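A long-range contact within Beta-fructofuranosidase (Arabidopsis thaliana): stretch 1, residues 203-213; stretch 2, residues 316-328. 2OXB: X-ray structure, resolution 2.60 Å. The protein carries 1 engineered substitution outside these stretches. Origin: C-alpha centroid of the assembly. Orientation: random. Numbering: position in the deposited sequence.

Stretch 1 203-213: FFPVTRFGSNG
Stretch 2 (316-328) RKIWLDRSGKQLI

Two segments more than a hundred residues apart in sequence meet here mainly through side chains, and no backbone hydrogen bond joins them. Extended strand 203-207 and strand 316-320 approach to 6.6 Å, their N-to-C directions 67° apart, so they cross rather than pair as sheet neighbours. Where the backbones come nearest, CA of Arg 208 lies 6.3 Å from CA of Leu 320, CA of Ser 211 lies 6.4 Å from CA of Trp 319, and CA of Phe 209 lies 6.6 Å from CA of Arg 322. Together the stretches bury 620 Å².

Along stretch 2, Arg 316 stays out of reach and Lys 317 (phi/psi -112/122) makes the first contact. Its CB points toward stretch 1 and all four chi angles are t, an extended arm that delivers NZ to OG of Ser 211 (-83/-42; chi1 t) in a 2.9 Å hydrogen bond. A long lysine suits this place, because its terminal amine can donate to the small hydroxyl.

Ile 318 (-114/167; chi1 51°, chi2 92°) starts sideways, but its end comes nearer, placing CD1 3.8 Å from CE1 of Phe 204 (-160/149; chi1 p). This buried contact suits two residues with nothing polar in their side chains to satisfy.

Trp 319 (170/151; chi1 73°, chi2 95°) points toward the loop after strand 203-207. Its broad indole offers a face to CA of Ser 211, and its CB is 3.7 Å from O of Ser 211. Leu 320 (-58/136; chi1 -125°, chi2 -50°), buried and apolar, also points toward stretch 1, with CD2 3.2 Å from CG2 of Val 206 (-144/132; chi1 m), unusually close for two methyl carbons.

A type I turn then runs from Asp 321 to Gly 324, with hydrogen bonds from Gly 324 N to Asp 321 O and Ser 323 N to Asp 321 OD1, both 2.8 Å. Arg 322 (-51/-47; chi1 t, chi2 p, chi3 t) has its CB pointing away, yet its length lets NH1 return over one face of the Phe 209 ring (-111/86; chi1 m), a very close 2.9 Å from CE2.

Gly 324 adopts 85/2, angles that call for glycine; an ideal CB would also lie 2.3 Å from NH2 of Arg 208 (-66/-62; chi m, -146°, p, -168°), which sits 3.6 Å from the glycine CA.

The chain then folds back: Asp 321 N bonds to Gln 326 O at 2.9 Å and Ile 328 N to Trp 319 O at 2.7 Å. Leu 327 (-83/141; chi1 m, chi2 t) starts sideways, but its end comes nearer, with CD1 at the edge of the Phe 204 ring, 4.3 Å from CZ.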

# COMPACT_ATOMS: atom_id res chain seq x y z
N PHE A 203 2.15 -13.77 -2.26
CA PHE A 203 1.70 -14.50 -3.42
C PHE A 203 0.24 -14.85 -3.22
O PHE A 203 -0.12 -15.43 -2.19
CB PHE A 203 2.55 -15.76 -3.61
CG PHE A 203 2.40 -16.40 -4.94
CD1 PHE A 203 2.89 -15.77 -6.08
CD2 PHE A 203 1.78 -17.63 -5.06
CE1 PHE A 203 2.78 -16.37 -7.33
CE2 PHE A 203 1.65 -18.25 -6.29
CZ PHE A 203 2.15 -17.62 -7.44
N PHE A 204 -0.59 -14.49 -4.21
CA PHE A 204 -2.04 -14.71 -4.18
C PHE A 204 -2.70 -14.68 -5.57
O PHE A 204 -2.25 -13.95 -6.47
CB PHE A 204 -2.71 -13.64 -3.29
CG PHE A 204 -2.58 -12.24 -3.85
CD1 PHE A 204 -3.45 -11.79 -4.84
CD2 PHE A 204 -1.55 -11.40 -3.43
CE1 PHE A 204 -3.29 -10.53 -5.41
CE2 PHE A 204 -1.38 -10.14 -3.99
CZ PHE A 204 -2.25 -9.70 -4.98
N PRO A 205 -3.78 -15.45 -5.77
CA PRO A 205 -4.51 -15.52 -7.03
C PRO A 205 -5.62 -14.45 -7.15
O PRO A 205 -6.08 -13.91 -6.14
CB PRO A 205 -5.10 -16.92 -7.00
CG PRO A 205 -5.53 -17.02 -5.58
CD PRO A 205 -4.32 -16.44 -4.82
N VAL A 206 -6.02 -14.16 -8.38
CA VAL A 206 -7.10 -13.21 -8.64
C VAL A 206 -7.90 -13.72 -9.85
O VAL A 206 -7.34 -14.12 -10.87
CB VAL A 206 -6.57 -11.76 -8.92
CG1 VAL A 206 -5.97 -11.17 -7.66
CG2 VAL A 206 -5.53 -11.78 -10.03
N THR A 207 -9.21 -13.74 -9.72
CA THR A 207 -10.07 -14.19 -10.79
C THR A 207 -9.92 -13.12 -11.88
O THR A 207 -9.70 -11.96 -11.54
CB THR A 207 -11.53 -14.32 -10.27
OG1 THR A 207 -12.32 -15.06 -11.20
CG2 THR A 207 -12.14 -12.95 -10.06
N ARG A 208 -10.01 -13.49 -13.16
CA ARG A 208 -9.87 -12.51 -14.25
C ARG A 208 -10.99 -11.48 -14.28
O ARG A 208 -10.75 -10.27 -14.14
CB ARG A 208 -9.81 -13.18 -15.63
CG ARG A 208 -8.52 -13.92 -15.98
CD ARG A 208 -8.22 -13.79 -17.48
NE ARG A 208 -7.74 -12.44 -17.81
CZ ARG A 208 -7.61 -11.95 -19.04
NH1 ARG A 208 -7.92 -12.70 -20.09
NH2 ARG A 208 -7.17 -10.71 -19.21
N PHE A 209 -12.21 -11.95 -14.48
CA PHE A 209 -13.36 -11.07 -14.53
C PHE A 209 -14.25 -11.28 -13.32
O PHE A 209 -15.20 -12.07 -13.36
CB PHE A 209 -14.14 -11.34 -15.82
CG PHE A 209 -13.28 -11.30 -17.06
CD1 PHE A 209 -13.14 -12.43 -17.87
CD2 PHE A 209 -12.60 -10.13 -17.42
CE1 PHE A 209 -12.34 -12.41 -19.00
CE2 PHE A 209 -11.79 -10.10 -18.55
CZ PHE A 209 -11.66 -11.24 -19.34
N GLY A 210 -13.92 -10.57 -12.24
CA GLY A 210 -14.66 -10.62 -11.00
C GLY A 210 -14.13 -9.56 -10.05
O GLY A 210 -12.92 -9.34 -9.99
N SER A 211 -15.01 -8.89 -9.31
CA SER A 211 -14.56 -7.84 -8.39
C SER A 211 -14.09 -8.39 -7.05
O SER A 211 -13.09 -7.94 -6.50
CB SER A 211 -15.69 -6.83 -8.15
OG SER A 211 -15.24 -5.77 -7.32
N ASN A 212 -14.83 -9.37 -6.53
CA ASN A 212 -14.51 -9.99 -5.26
C ASN A 212 -13.28 -10.87 -5.38
O ASN A 212 -13.14 -11.64 -6.33
CB ASN A 212 -15.72 -10.78 -4.75
CG ASN A 212 -16.92 -9.87 -4.44
OD1 ASN A 212 -17.92 -10.31 -3.85
ND2 ASN A 212 -16.83 -8.60 -4.84
N GLY A 213 -12.38 -10.75 -4.41
CA GLY A 213 -11.16 -11.52 -4.42
C GLY A 213 -11.33 -13.03 -4.35
O GLY A 213 -12.43 -13.52 -4.10
N ARG A 316 -6.90 -1.22 1.53
CA ARG A 316 -7.41 -1.07 0.18
C ARG A 316 -7.98 -2.39 -0.29
O ARG A 316 -7.69 -3.45 0.27
CB ARG A 316 -6.29 -0.62 -0.80
CG ARG A 316 -5.84 0.87 -0.71
CD ARG A 316 -4.31 1.00 -0.81
NE ARG A 316 -3.76 2.35 -1.07
CZ ARG A 316 -4.05 3.46 -0.39
NH1 ARG A 316 -4.92 3.44 0.62
NH2 ARG A 316 -3.43 4.59 -0.69
N LYS A 317 -8.82 -2.32 -1.31
CA LYS A 317 -9.39 -3.51 -1.92
C LYS A 317 -8.75 -3.57 -3.29
O LYS A 317 -8.86 -2.62 -4.06
CB LYS A 317 -10.91 -3.38 -2.05
CG LYS A 317 -11.58 -4.61 -2.67
CD LYS A 317 -13.03 -4.34 -3.13
CE LYS A 317 -13.63 -5.60 -3.81
NZ LYS A 317 -14.98 -5.45 -4.43
N ILE A 318 -8.07 -4.66 -3.61
CA ILE A 318 -7.43 -4.79 -4.91
C ILE A 318 -8.06 -5.91 -5.76
O ILE A 318 -8.84 -6.73 -5.27
CB ILE A 318 -5.91 -5.04 -4.78
CG1 ILE A 318 -5.61 -6.20 -3.83
CG2 ILE A 318 -5.25 -3.81 -4.27
CD1 ILE A 318 -5.48 -7.54 -4.51
N TRP A 319 -7.72 -5.92 -7.05
CA TRP A 319 -8.22 -6.92 -7.97
C TRP A 319 -7.87 -6.55 -9.40
O TRP A 319 -7.76 -5.38 -9.75
CB TRP A 319 -9.74 -7.06 -7.84
CG TRP A 319 -10.51 -5.91 -8.41
CD1 TRP A 319 -11.04 -5.83 -9.65
CD2 TRP A 319 -10.85 -4.70 -7.74
NE1 TRP A 319 -11.70 -4.63 -9.80
CE2 TRP A 319 -11.60 -3.92 -8.64
CE3 TRP A 319 -10.58 -4.19 -6.46
CZ2 TRP A 319 -12.09 -2.66 -8.31
CZ3 TRP A 319 -11.08 -2.94 -6.13
CH2 TRP A 319 -11.83 -2.19 -7.05
N LEU A 320 -7.72 -7.57 -10.22
CA LEU A 320 -7.35 -7.41 -11.61
C LEU A 320 -8.27 -6.53 -12.46
O LEU A 320 -9.49 -6.66 -12.38
CB LEU A 320 -7.22 -8.79 -12.24
CG LEU A 320 -5.87 -9.06 -12.91
CD1 LEU A 320 -5.58 -7.90 -13.82
CD2 LEU A 320 -4.76 -9.21 -11.85
N ASP A 321 -7.69 -5.65 -13.27
CA ASP A 321 -8.50 -4.81 -14.15
C ASP A 321 -8.94 -5.61 -15.37
O ASP A 321 -8.35 -6.64 -15.70
CB ASP A 321 -7.71 -3.58 -14.62
CG ASP A 321 -8.34 -2.94 -15.87
OD1 ASP A 321 -7.69 -2.93 -16.94
OD2 ASP A 321 -9.49 -2.47 -15.79
N ARG A 322 -9.97 -5.11 -16.04
CA ARG A 322 -10.51 -5.76 -17.24
C ARG A 322 -9.41 -6.08 -18.26
O ARG A 322 -9.38 -7.18 -18.79
CB ARG A 322 -11.58 -4.87 -17.90
CG ARG A 322 -12.09 -5.36 -19.25
CD ARG A 322 -12.79 -6.72 -19.14
NE ARG A 322 -13.09 -7.30 -20.45
CZ ARG A 322 -13.82 -8.40 -20.64
NH1 ARG A 322 -14.33 -9.04 -19.59
NH2 ARG A 322 -14.05 -8.86 -21.86
N SER A 323 -8.53 -5.11 -18.53
CA SER A 323 -7.43 -5.30 -19.47
C SER A 323 -6.54 -6.48 -19.10
O SER A 323 -5.85 -7.05 -19.95
CB SER A 323 -6.57 -4.04 -19.58
OG SER A 323 -7.20 -3.06 -20.40
N GLY A 324 -6.53 -6.83 -17.81
CA GLY A 324 -5.75 -7.97 -17.37
C GLY A 324 -4.28 -7.78 -17.05
O GLY A 324 -3.61 -8.73 -16.70
N LYS A 325 -3.76 -6.56 -17.17
CA LYS A 325 -2.36 -6.32 -16.87
C LYS A 325 -2.10 -5.20 -15.86
O LYS A 325 -1.10 -4.51 -15.97
CB LYS A 325 -1.60 -6.00 -18.16
CG LYS A 325 -2.15 -4.82 -18.92
CD LYS A 325 -3.08 -5.24 -20.04
CE LYS A 325 -3.28 -4.09 -21.02
NZ LYS A 325 -3.92 -4.50 -22.29
N GLN A 326 -3.00 -5.03 -14.89
CA GLN A 326 -2.86 -3.99 -13.85
C GLN A 326 -3.88 -4.19 -12.73
O GLN A 326 -5.06 -4.47 -12.98
CB GLN A 326 -3.01 -2.59 -14.49
CG GLN A 326 -3.35 -1.41 -13.54
CD GLN A 326 -3.55 -0.07 -14.28
OE1 GLN A 326 -4.02 0.92 -13.70
NE2 GLN A 326 -3.17 -0.03 -15.55
N LEU A 327 -3.43 -4.07 -11.48
CA LEU A 327 -4.32 -4.23 -10.33
C LEU A 327 -5.10 -2.96 -10.03
O LEU A 327 -4.58 -1.85 -10.13
CB LEU A 327 -3.53 -4.67 -9.09
CG LEU A 327 -3.00 -6.11 -9.02
CD1 LEU A 327 -2.43 -6.39 -7.64
CD2 LEU A 327 -4.14 -7.09 -9.31
N ILE A 328 -6.36 -3.13 -9.66
CA ILE A 328 -7.17 -1.97 -9.34
C ILE A 328 -7.38 -1.93 -7.86
O ILE A 328 -7.85 -2.89 -7.25
CB ILE A 328 -8.53 -1.99 -10.02
CG1 ILE A 328 -8.33 -2.11 -11.53
CG2 ILE A 328 -9.27 -0.70 -9.67
CD1 ILE A 328 -9.62 -2.05 -12.31